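Proteasome accessory factor B/C (PafBC) (PDB 6SJ9) regulates transcription in the bacterial DNA damage response, probably by binding promoter DNA through its winged helix-turn-helix domains. Local coordinates at residues Ala247-Lys253 and Gly274-Val280; Glu290-Ser294 and Val632-Gly636; Asp132-Pro136 and Asp254-Ala258; Leu102-Gln106 and Leu388-Pro394. All coordinates share one frame; numbering follows the deposited sequence.

Contact 1. Residues Ala247-Lys253 and Gly274-Val280; sequences ATLVIDK and GRDRITV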
loop_
_atom_site.group_PDB
_atom_site.type_symbol
_atom_site.label_atom_id
_atom_site.label_comp_id
_atom_site.label_asym_id
_atom_site.label_seq_id
_atom_site.Cartn_x
_atom_site.Cartn_y
_atom_site.Cartn_z
ATOM N N ALA A 247 -4.568 14.846 -20.966
ATOM C CA ALA A 247 -4.215 16.021 -20.182
ATOM C C ALA A 247 -2.912 16.641 -20.691
ATOM O O ALA A 247 -2.014 15.935 -21.151
ATOM C CB ALA A 247 -4.074 15.641 -18.703
ATOM N N THR A 248 -2.809 17.969 -20.587
ATOM C CA THR A 248 -1.608 18.708 -20.967
ATOM C C THR A 248 -1.085 19.424 -19.725
ATOM O O THR A 248 -1.798 20.236 -19.118
ATOM C CB THR A 248 -1.890 19.697 -22.096
ATOM O OG1 THR A 248 -2.569 19.018 -23.161
ATOM C CG2 THR A 248 -0.592 20.261 -22.659
ATOM N N LEU A 249 0.148 19.100 -19.334
ATOM C CA LEU A 249 0.698 19.529 -18.061
ATOM C C LEU A 249 2.052 20.185 -18.273
ATOM O O LEU A 249 2.850 19.736 -19.105
ATOM C CB LEU A 249 0.841 18.343 -17.101
ATOM C CG LEU A 249 -0.393 17.465 -16.902
ATOM C CD1 LEU A 249 -0.033 16.290 -15.984
ATOM C CD2 LEU A 249 -1.607 18.245 -16.368
ATOM N N VAL A 250 2.297 21.260 -17.528
ATOM C CA VAL A 250 3.621 21.857 -17.405
ATOM C C VAL A 250 4.151 21.499 -16.027
ATOM O O VAL A 250 3.527 21.848 -15.021
ATOM C CB VAL A 250 3.587 23.378 -17.604
ATOM C CG1 VAL A 250 4.928 23.949 -17.261
ATOM C CG2 VAL A 250 3.209 23.723 -19.032
ATOM N N ILE A 251 5.322 20.857 -15.988
ATOM C CA ILE A 251 5.933 20.341 -14.769
ATOM C C ILE A 251 7.388 20.789 -14.668
ATOM O O ILE A 251 8.066 20.993 -15.678
ATOM C CB ILE A 251 5.877 18.801 -14.713
ATOM C CG1 ILE A 251 6.656 18.210 -15.885
ATOM C CG2 ILE A 251 4.449 18.301 -14.763
ATOM C CD1 ILE A 251 6.724 16.706 -15.837
ATOM N N ASP A 252 7.859 20.968 -13.435
ATOM C CA ASP A 252 9.257 21.308 -13.188
ATOM C C ASP A 252 10.172 20.178 -13.657
ATOM O O ASP A 252 9.897 18.993 -13.426
ATOM C CB ASP A 252 9.488 21.560 -11.702
ATOM C CG ASP A 252 8.712 22.755 -11.183
ATOM O OD1 ASP A 252 8.035 23.426 -11.992
ATOM O OD2 ASP A 252 8.769 23.013 -9.963
ATOM N N LYS A 253 11.287 20.546 -14.281
ATOM C CA LYS A 253 12.260 19.552 -14.714
ATOM C C LYS A 253 12.817 18.774 -13.534
ATOM O O LYS A 253 12.918 19.286 -12.419
ATOM C CB LYS A 253 13.401 20.223 -15.467
ATOM C CG LYS A 253 13.005 20.671 -16.850
ATOM C CD LYS A 253 14.174 21.183 -17.625
ATOM C CE LYS A 253 13.771 21.522 -19.057
ATOM N NZ LYS A 253 13.965 20.386 -20.011
ATOM N N GLY A 274 13.315 25.704 -17.215
ATOM C CA GLY A 274 13.354 24.595 -16.281
ATOM C C GLY A 274 12.054 23.845 -16.102
ATOM O O GLY A 274 11.874 23.180 -15.076
ATOM N N ARG A 275 11.141 23.910 -17.076
ATOM C CA ARG A 275 9.887 23.171 -17.000
ATOM C C ARG A 275 9.641 22.477 -18.336
ATOM O O ARG A 275 9.995 22.984 -19.399
ATOM C CB ARG A 275 8.670 24.086 -16.654
ATOM C CG ARG A 275 8.729 24.780 -15.283
ATOM C CD ARG A 275 7.388 25.406 -14.896
ATOM N NE ARG A 275 6.749 24.645 -13.822
ATOM C CZ ARG A 275 5.523 24.865 -13.335
ATOM N NH1 ARG A 275 4.744 25.828 -13.824
ATOM N NH2 ARG A 275 5.067 24.099 -12.335
ATOM N N ASP A 276 8.965 21.341 -18.260
ATOM C CA ASP A 276 8.589 20.502 -19.383
ATOM C C ASP A 276 7.094 20.592 -19.637
ATOM O O ASP A 276 6.305 20.892 -18.736
ATOM C CB ASP A 276 8.939 19.037 -19.096
ATOM C CG ASP A 276 10.428 18.783 -19.064
ATOM O OD1 ASP A 276 11.162 19.452 -19.819
ATOM O OD2 ASP A 276 10.850 17.901 -18.279
ATOM N N ARG A 277 6.700 20.270 -20.860
ATOM C CA ARG A 277 5.291 20.147 -21.193
ATOM C C ARG A 277 5.054 18.693 -21.577
ATOM O O ARG A 277 5.595 18.221 -22.579
ATOM C CB ARG A 277 4.924 21.117 -22.321
ATOM C CG ARG A 277 3.487 21.100 -22.780
ATOM C CD ARG A 277 3.340 21.984 -24.006
ATOM N NE ARG A 277 1.952 22.170 -24.436
ATOM C CZ ARG A 277 1.356 21.513 -25.427
ATOM N NH1 ARG A 277 0.090 21.789 -25.730
ATOM N NH2 ARG A 277 2.010 20.581 -26.108
ATOM N N ILE A 278 4.229 17.988 -20.799
ATOM C CA ILE A 278 3.928 16.590 -21.080
ATOM C C ILE A 278 2.433 16.429 -21.281
ATOM O O ILE A 278 1.622 17.238 -20.826
ATOM C CB ILE A 278 4.401 15.631 -19.966
ATOM C CG1 ILE A 278 3.651 15.916 -18.655
ATOM C CG2 ILE A 278 5.873 15.693 -19.799
ATOM C CD1 ILE A 278 3.872 14.857 -17.576
ATOM N N THR A 279 2.079 15.320 -21.920
ATOM C CA THR A 279 0.707 14.858 -22.019
ATOM C C THR A 279 0.603 13.520 -21.307
ATOM O O THR A 279 1.553 12.732 -21.304
ATOM C CB THR A 279 0.259 14.725 -23.494
ATOM O OG1 THR A 279 1.264 14.033 -24.245
ATOM C CG2 THR A 279 0.082 16.094 -24.133
ATOM N N VAL A 280 -0.511 13.312 -20.606
ATOM C CA VAL A 280 -0.765 12.066 -19.907
ATOM C C VAL A 280 -2.215 11.676 -20.168
ATOM O O VAL A 280 -3.089 12.529 -20.379
ATOM C CB VAL A 280 -0.480 12.138 -18.393
ATOM C CG1 VAL A 280 0.925 12.598 -18.129
ATOM C CG2 VAL A 280 -1.488 13.022 -17.692
#

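Contact 2. Residues Glu290-Ser294 and Val632-Gly636; sequences EELAS and VSQHG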
loop_
_atom_site.group_PDB
_atom_site.type_symbol
_atom_site.label_atom_id
_atom_site.label_comp_id
_atom_site.label_asym_id
_atom_site.label_seq_id
_atom_site.Cartn_x
_atom_site.Cartn_y
_atom_site.Cartn_z
ATOM N N GLU A 290 -6.746 15.020 -7.905
ATOM C CA GLU A 290 -6.221 14.743 -6.577
ATOM C C GLU A 290 -4.734 14.453 -6.652
ATOM O O GLU A 290 -3.965 14.960 -5.849
ATOM C CB GLU A 290 -6.978 13.588 -5.918
ATOM C CG GLU A 290 -6.445 13.302 -4.502
ATOM C CD GLU A 290 -7.256 12.245 -3.751
ATOM O OE1 GLU A 290 -8.316 11.868 -4.254
ATOM O OE2 GLU A 290 -6.825 11.784 -2.663
ATOM N N GLU A 291 -4.303 13.670 -7.639
ATOM C CA GLU A 291 -2.880 13.410 -7.778
ATOM C C GLU A 291 -2.117 14.709 -8.039
ATOM O O GLU A 291 -1.101 14.992 -7.386
ATOM C CB GLU A 291 -2.624 12.399 -8.910
ATOM C CG GLU A 291 -1.131 12.167 -9.114
ATOM C CD GLU A 291 -0.813 11.361 -10.357
ATOM O OE1 GLU A 291 -1.759 10.888 -11.009
ATOM O OE2 GLU A 291 0.382 11.247 -10.718
ATOM N N LEU A 292 -2.604 15.522 -8.972
ATOM C CA LEU A 292 -1.864 16.730 -9.348
ATOM C C LEU A 292 -1.857 17.777 -8.241
ATOM O O LEU A 292 -0.825 18.381 -7.979
ATOM C CB LEU A 292 -2.424 17.302 -10.646
ATOM C CG LEU A 292 -2.316 16.403 -11.884
ATOM C CD1 LEU A 292 -2.918 17.105 -13.085
ATOM C CD2 LEU A 292 -0.853 16.033 -12.202
ATOM N N ALA A 293 -2.946 17.900 -7.488
ATOM C CA ALA A 293 -2.969 18.812 -6.340
ATOM C C ALA A 293 -1.910 18.440 -5.315
ATOM O O ALA A 293 -1.361 19.327 -4.639
ATOM C CB ALA A 293 -4.332 18.744 -5.640
ATOM N N SER A 294 -1.648 17.128 -5.169
ATOM C CA SER A 294 -0.612 16.650 -4.261
ATOM C C SER A 294 0.761 17.160 -4.692
ATOM O O SER A 294 1.677 17.262 -3.863
ATOM C CB SER A 294 -0.673 15.111 -4.142
ATOM O OG SER A 294 0.222 14.487 -5.046
ATOM N N VAL A 632 -1.422 17.888 2.563
ATOM C CA VAL A 632 -2.504 18.852 2.772
ATOM C C VAL A 632 -3.077 19.299 1.428
ATOM O O VAL A 632 -4.301 19.457 1.270
ATOM C CB VAL A 632 -2.024 20.065 3.604
ATOM C CG1 VAL A 632 -3.103 21.132 3.675
ATOM C CG2 VAL A 632 -1.566 19.660 5.004
ATOM N N SER A 633 -2.213 19.567 0.446
ATOM C CA SER A 633 -2.770 20.024 -0.823
ATOM C C SER A 633 -3.477 18.884 -1.542
ATOM O O SER A 633 -4.533 19.094 -2.136
ATOM C CB SER A 633 -1.689 20.651 -1.722
ATOM O OG SER A 633 -0.716 19.706 -2.155
ATOM N N GLN A 634 -2.967 17.653 -1.429
ATOM C CA GLN A 634 -3.671 16.526 -2.040
ATOM C C GLN A 634 -5.125 16.497 -1.607
ATOM O O GLN A 634 -6.040 16.439 -2.435
ATOM C CB GLN A 634 -3.012 15.198 -1.658
ATOM C CG GLN A 634 -3.828 14.056 -2.169
ATOM C CD GLN A 634 -3.205 12.717 -1.910
ATOM O OE1 GLN A 634 -2.018 12.615 -1.646
ATOM N NE2 GLN A 634 -4.021 11.675 -1.969
ATOM N N HIS A 635 -5.361 16.625 -0.319
ATOM C CA HIS A 635 -6.699 16.400 0.206
ATOM C C HIS A 635 -7.588 17.633 0.155
ATOM O O HIS A 635 -8.726 17.577 0.627
ATOM C CB HIS A 635 -6.577 15.838 1.620
ATOM C CG HIS A 635 -6.101 14.432 1.597
ATOM N ND1 HIS A 635 -4.815 14.078 1.941
ATOM C CD2 HIS A 635 -6.701 13.305 1.144
ATOM C CE1 HIS A 635 -4.659 12.777 1.749
ATOM N NE2 HIS A 635 -5.788 12.284 1.266
ATOM N N GLY A 636 -7.099 18.730 -0.409
ATOM C CA GLY A 636 -7.967 19.766 -0.958
ATOM C C GLY A 636 -9.080 20.280 -0.065
ATOM O O GLY A 636 -10.226 20.363 -0.504
#

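Contact 3. Residues Asp132-Pro136 and Asp254-Ala258; sequences DVDLP and DKLLA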
loop_
_atom_site.group_PDB
_atom_site.type_symbol
_atom_site.label_atom_id
_atom_site.label_comp_id
_atom_site.label_asym_id
_atom_site.label_seq_id
_atom_site.Cartn_x
_atom_site.Cartn_y
_atom_site.Cartn_z
ATOM N N ASP A 132 11.346 21.462 -0.642
ATOM C CA ASP A 132 11.946 20.803 -1.800
ATOM C C ASP A 132 11.509 19.333 -1.891
ATOM O O ASP A 132 12.295 18.443 -2.232
ATOM C CB ASP A 132 13.469 20.901 -1.711
ATOM C CG ASP A 132 14.134 20.831 -3.069
ATOM O OD1 ASP A 132 15.313 21.234 -3.183
ATOM O OD2 ASP A 132 13.462 20.397 -4.026
ATOM N N VAL A 133 10.232 19.101 -1.638
ATOM C CA VAL A 133 9.708 17.756 -1.434
ATOM C C VAL A 133 9.594 17.017 -2.764
ATOM O O VAL A 133 9.341 17.619 -3.814
ATOM C CB VAL A 133 8.362 17.873 -0.700
ATOM C CG1 VAL A 133 8.510 18.894 0.413
ATOM C CG2 VAL A 133 7.279 18.331 -1.642
ATOM N N ASP A 134 9.801 15.698 -2.727
ATOM C CA ASP A 134 9.691 14.874 -3.934
ATOM C C ASP A 134 9.540 13.410 -3.543
ATOM O O ASP A 134 10.426 12.865 -2.874
ATOM C CB ASP A 134 10.950 15.079 -4.818
ATOM C CG ASP A 134 10.879 14.360 -6.175
ATOM O OD1 ASP A 134 11.961 14.090 -6.752
ATOM O OD2 ASP A 134 9.765 14.044 -6.654
ATOM N N LEU A 135 8.456 12.761 -3.969
ATOM C CA LEU A 135 8.275 11.360 -3.609
ATOM C C LEU A 135 9.383 10.522 -4.247
ATOM O O LEU A 135 9.829 10.803 -5.355
ATOM C CB LEU A 135 6.906 10.836 -4.053
ATOM C CG LEU A 135 5.645 11.316 -3.335
ATOM C CD1 LEU A 135 4.349 10.751 -3.961
ATOM C CD2 LEU A 135 5.746 10.888 -1.878
ATOM N N PRO A 136 9.796 9.446 -3.600
ATOM C CA PRO A 136 10.806 8.565 -4.197
ATOM C C PRO A 136 10.244 7.711 -5.328
ATOM O O PRO A 136 9.027 7.592 -5.527
ATOM C CB PRO A 136 11.241 7.683 -3.020
ATOM C CG PRO A 136 9.993 7.606 -2.182
ATOM C CD PRO A 136 9.329 8.958 -2.295
ATOM N N ASP A 254 13.095 17.495 -13.770
ATOM C CA ASP A 254 13.657 16.593 -12.767
ATOM C C ASP A 254 12.730 16.359 -11.573
ATOM O O ASP A 254 13.193 15.951 -10.501
ATOM C CB ASP A 254 15.032 17.075 -12.298
ATOM C CG ASP A 254 16.016 17.211 -13.445
ATOM O OD1 ASP A 254 16.246 16.189 -14.124
ATOM O OD2 ASP A 254 16.547 18.323 -13.677
ATOM N N LYS A 255 11.424 16.588 -11.723
ATOM C CA LYS A 255 10.470 16.355 -10.644
ATOM C C LYS A 255 9.314 15.483 -11.123
ATOM O O LYS A 255 9.068 15.330 -12.321
ATOM C CB LYS A 255 9.921 17.666 -10.075
ATOM C CG LYS A 255 10.945 18.501 -9.342
ATOM C CD LYS A 255 11.478 17.728 -8.137
ATOM C CE LYS A 255 11.546 18.616 -6.911
ATOM N NZ LYS A 255 12.207 19.897 -7.274
ATOM N N LEU A 256 8.610 14.891 -10.155
ATOM C CA LEU A 256 7.379 14.153 -10.414
ATOM C C LEU A 256 7.667 12.911 -11.268
ATOM O O LEU A 256 7.213 12.763 -12.410
ATOM C CB LEU A 256 6.349 15.073 -11.078
ATOM C CG LEU A 256 6.169 16.455 -10.438
ATOM C CD1 LEU A 256 4.968 17.161 -11.028
ATOM C CD2 LEU A 256 6.042 16.353 -8.936
ATOM N N LEU A 257 8.453 12.007 -10.686
ATOM C CA LEU A 257 8.934 10.859 -11.449
ATOM C C LEU A 257 7.805 9.895 -11.768
ATOM O O LEU A 257 7.702 9.415 -12.901
ATOM C CB LEU A 257 10.095 10.156 -10.732
ATOM C CG LEU A 257 11.501 10.741 -10.972
ATOM C CD1 LEU A 257 11.974 10.374 -12.388
ATOM C CD2 LEU A 257 11.617 12.252 -10.775
ATOM N N ALA A 258 6.953 9.589 -10.790
ATOM C CA ALA A 258 5.836 8.698 -11.085
ATOM C C ALA A 258 4.968 9.265 -12.202
ATOM O O ALA A 258 4.514 8.526 -13.087
ATOM C CB ALA A 258 4.993 8.459 -9.835
#

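Contact 4. Residues Leu102-Gln106 and Leu388-Pro394; sequences LLAAQ and LICSGLP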
loop_
_atom_site.group_PDB
_atom_site.type_symbol
_atom_site.label_atom_id
_atom_site.label_comp_id
_atom_site.label_asym_id
_atom_site.label_seq_id
_atom_site.Cartn_x
_atom_site.Cartn_y
_atom_site.Cartn_z
ATOM N N LEU A 102 -1.513 -7.026 -3.520
ATOM C CA LEU A 102 -1.973 -5.711 -3.103
ATOM C C LEU A 102 -1.478 -5.349 -1.709
ATOM O O LEU A 102 -1.043 -4.219 -1.464
ATOM C CB LEU A 102 -3.493 -5.724 -3.127
ATOM C CG LEU A 102 -4.281 -4.518 -2.685
ATOM C CD1 LEU A 102 -3.620 -3.272 -3.245
ATOM C CD2 LEU A 102 -5.708 -4.693 -3.281
ATOM N N LEU A 103 -1.477 -6.313 -0.804
ATOM C CA LEU A 103 -0.960 -6.055 0.531
ATOM C C LEU A 103 0.547 -5.848 0.443
ATOM O O LEU A 103 1.093 -4.965 1.093
ATOM C CB LEU A 103 -1.343 -7.220 1.463
ATOM C CG LEU A 103 -0.965 -7.055 2.903
ATOM C CD1 LEU A 103 -1.433 -5.753 3.435
ATOM C CD2 LEU A 103 -1.498 -8.279 3.732
ATOM N N ALA A 104 1.213 -6.647 -0.397
ATOM C CA ALA A 104 2.648 -6.518 -0.561
ATOM C C ALA A 104 3.028 -5.122 -1.060
ATOM O O ALA A 104 4.022 -4.549 -0.627
ATOM C CB ALA A 104 3.139 -7.587 -1.557
ATOM N N ALA A 105 2.268 -4.582 -1.994
ATOM C CA ALA A 105 2.584 -3.255 -2.519
ATOM C C ALA A 105 2.440 -2.212 -1.445
ATOM O O ALA A 105 3.195 -1.227 -1.422
ATOM C CB ALA A 105 1.658 -2.931 -3.723
ATOM N N GLN A 106 1.493 -2.424 -0.512
ATOM C CA GLN A 106 1.382 -1.491 0.587
ATOM C C GLN A 106 2.586 -1.570 1.493
ATOM O O GLN A 106 3.037 -0.541 2.045
ATOM C CB GLN A 106 0.115 -1.762 1.395
ATOM C CG GLN A 106 -1.177 -1.430 0.668
ATOM C CD GLN A 106 -2.419 -1.572 1.603
ATOM O OE1 GLN A 106 -2.533 -0.864 2.637
ATOM N NE2 GLN A 106 -3.351 -2.449 1.227
ATOM N N LEU A 388 -7.075 -3.597 3.425
ATOM C CA LEU A 388 -6.634 -4.515 2.394
ATOM C C LEU A 388 -7.096 -4.080 0.993
ATOM O O LEU A 388 -6.296 -4.069 0.043
ATOM C CB LEU A 388 -7.160 -5.939 2.689
ATOM C CG LEU A 388 -6.862 -7.005 1.618
ATOM C CD1 LEU A 388 -5.348 -7.207 1.604
ATOM C CD2 LEU A 388 -7.539 -8.360 1.915
ATOM N N ILE A 389 -8.377 -3.755 0.824
ATOM C CA ILE A 389 -8.924 -3.606 -0.529
ATOM C C ILE A 389 -9.531 -2.245 -0.796
ATOM O O ILE A 389 -10.062 -2.040 -1.887
ATOM C CB ILE A 389 -9.988 -4.683 -0.841
ATOM C CG1 ILE A 389 -11.184 -4.513 0.095
ATOM C CG2 ILE A 389 -9.480 -6.071 -0.802
ATOM C CD1 ILE A 389 -12.323 -5.439 -0.280
ATOM N N CYS A 390 -9.559 -1.339 0.177
ATOM C CA CYS A 390 -10.126 0.004 0.000
ATOM C C CYS A 390 -9.072 1.078 0.173
ATOM O O CYS A 390 -9.386 2.211 0.552
ATOM C CB CYS A 390 -11.295 0.262 0.983
ATOM S SG CYS A 390 -12.589 -1.030 0.934
ATOM N N SER A 391 -7.816 0.728 -0.049
ATOM C CA SER A 391 -6.714 1.637 0.175
ATOM C C SER A 391 -6.124 2.098 -1.114
ATOM O O SER A 391 -5.071 2.736 -1.090
ATOM C CB SER A 391 -5.621 1.004 1.028
ATOM O OG SER A 391 -6.102 0.883 2.335
ATOM N N GLY A 392 -6.760 1.765 -2.230
ATOM C CA GLY A 392 -6.257 2.195 -3.498
ATOM C C GLY A 392 -5.198 1.223 -3.943
ATOM O O GLY A 392 -4.918 0.204 -3.298
ATOM N N LEU A 393 -4.650 1.519 -5.124
ATOM C CA LEU A 393 -3.637 0.699 -5.771
ATOM C C LEU A 393 -2.317 1.451 -5.692
ATOM O O LEU A 393 -2.241 2.591 -6.176
ATOM C CB LEU A 393 -4.017 0.404 -7.227
ATOM C CG LEU A 393 -5.432 -0.207 -7.334
ATOM C CD1 LEU A 393 -5.773 -0.604 -8.740
ATOM C CD2 LEU A 393 -5.644 -1.414 -6.400
ATOM N N PRO A 394 -1.282 0.922 -5.050
ATOM C CA PRO A 394 0.006 1.621 -5.066
ATOM C C PRO A 394 0.550 1.717 -6.489
ATOM O O PRO A 394 0.071 1.073 -7.435
ATOM C CB PRO A 394 0.900 0.784 -4.135
ATOM C CG PRO A 394 -0.051 0.079 -3.215
ATOM C CD PRO A 394 -1.300 -0.198 -4.080
#

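Contact 1. Residues Ala247-Lys253 and Gly274-Val280
Ala-247 N donates a nearly straight hydrogen bond to Val-280 O (2.8 Å), opening an antiparallel ladder in which Ala-247, Leu-249 and Ile-251 form the hydrogen-bonded pairs. Thr-248 turns to the other side, where its CG2 methyl lies 3.3 Å above one face of the Arg-277 guanidinium plane. Leu-249 exchanges both backbone bonds with Ile-278 and sets CD1 4.0 Å from Val-280 CG2, crossing it at about a right angle. Val-250, back on the face of Thr-248, rests CG1 on the Arg-275 methylene CD at 3.7 Å. Ile-251 places CG1 between its backbone N and carbonyl carbon (chi1 62°), bringing CD1 to 3.8 Å from Ile-278 CD1; leucine, isoleucine and valine suit this buried face. At the far end of the pairing charge takes over: Asp-252 OD1 accepts Arg-275 NE in a salt bridge, the carboxylate and guanidinium planes 55° apart. Lys-253, bent at its last torsion, carries NZ to the syn side of Asp-276 OD1 (3.0 Å); Asp-268 also pairs with this lysine, and Arg-260 with Asp-276. These are the two central strands of a ferredoxin-like sheet, flanked by strands 263-268 and 299-303, and Leu-259 of helix 257-261 covers Leu-249, Ile-251 and Ile-278.

Contact 2. Residues Glu290-Ser294 and Val632-Gly636
Gln-634 and Glu-290 meet obliquely, each with an extended chain, and the amide NE2 donates an almost linear bond of 2.9 Å to Glu-290 OE2. The acceptor lies in the plane of the amide, but the donor reaches the anti side of the carboxylate, 23° out of its plane, and the two flat groups are turned 49° against each other. Their methylenes run alongside as well, Glu-290 CG lying 3.6 Å from Gln-634 CG; Arg-142 O takes a second bond from the same NE2, which helps fix the flip of the amide. Helices 285-294 and 627-634 hold the same place, the second helix of the ferredoxin-like βαββαβ plan, in the two WCX domains, so the contact joins equivalent elements of the two copies. Small residues suit the close approach. Ser-633 OG, held between its own backbone N and carbonyl carbon (chi1 66°), donates to Ala-293 O at 2.6 Å, tilted from the carbonyl plane, and is itself hydrogen-bonded with Trp-654 NE1. Ala-293 turns its methyl toward Ser-633 O (3.5 Å), alanine being small enough for helices this close. Beside it Ser-294 CB meets Gln-634 CB at 3.4 Å, while Ser-294 OG turns back to Glu-291 O in its own helix.

Contact 3. Residues Asp132-Pro136 and Asp254-Ala258
Lys-255 and Asp-132 supply the charged link of this contact, a long salt bridge of 3.5 Å between NZ and OD2, with the two side chains crossing at about a right angle. Asp-134 probably adds only a through-space influence, since its OD1 stays 5.8 Å from Lys-255 NZ; both aspartates probably favour a positive charge there. The remaining touches are van der Waals. Bent at its second, third and fourth torsions, the lysine chain turns along the 132-136 loop and lays CD 3.9 Å from Asp-134 CG, while CE lies 3.9 Å from Val-133 O. A long, flexible residue suits this place, because its methylenes pack against the loop and its amino group still reaches the carboxylate beyond. An alanine in place of Lys-255 would lose the salt bridge and the methylene packing, and would probably set the Asp-132 carboxylate free to turn. Leu-257 CD2 comes no nearer than 4.4 Å to Asp-134 OD1, a loose touch of a methyl on a carboxylate. Segment 254-258 leads from strand 245-252 into helix 257-261 of the first WCX domain, with Leu-256 at the N-cap position. The facing loop, which later leads to helix 147-159, sets Val-133 and Leu-135 on Met-630 of helix 627-634 in the second WCX domain.

Contact 4. Residues Leu102-Gln106 and Leu388-Pro394
Gln-106 NE2 and Ser-391 OG, one from each segment, both hydrogen-bond the carbonyl oxygen of Ile-387, the residue just ahead of Leu-388. The glutamine reaches it with CG anti to its own carbonyl carbon (chi1 -69°) and the chain extended beyond; Leu-388 O, 3.6 Å from NE2, is merely close. Serine, short and polar, folds back onto the end of its helix, where Lys-386 O is a further hydrogen-bond partner. With an alanine at Gln-106, Ile-387 O would lose one of these two partners and a gap would probably open beside Ser-391 CB. The rest is apolar. Leu-102 drives its fork into the bend: CD2 lies 3.4 Å from Leu-388 O, and CD1 reaches Pro-394 CD at 3.9 Å and Leu-393 CD2 at 4.2 Å. Pro-394 presses CG on Ala-105 CB at 3.5 Å, a tight fit that suits a residue as small as alanine. On the other flank Leu-103 CB meets Leu-388 CD1 at 4.0 Å. Glycine suits position 392, where the backbone angles would jam a CB against the carbonyl O of Ser-391. Helix 95-118 of the N-terminal half thus packs on the end of helix 378-389, the third helix of the PafC helix-turn-helix domain and probably its recognition helix. Helix 427-441 covers Leu-103, Ala-104 and Ala-105, while strand 404-407 backs Ile-389.

How the contacts relate
Contacts 1, 2 and 3 all draw on the first WCX domain, and contact 4 lies apart from them, close to the centre of the chain. Contact 1 is partly buried and lies within that one domain, combining a backbone ladder with an apolar face and charges at one end of the ladder. Contact 2, buried, ties the two WCX domains together through uncharged and charged polar groups; Leu-249 of contact 1 touches Leu-292 of its helix. Contact 3 is a thin surface contact of one long salt bridge, yet its Leu-256 packs on Ile-251 of contact 1. Contact 4 is buried and mostly aliphatic, joining helices from the two halves of the chain.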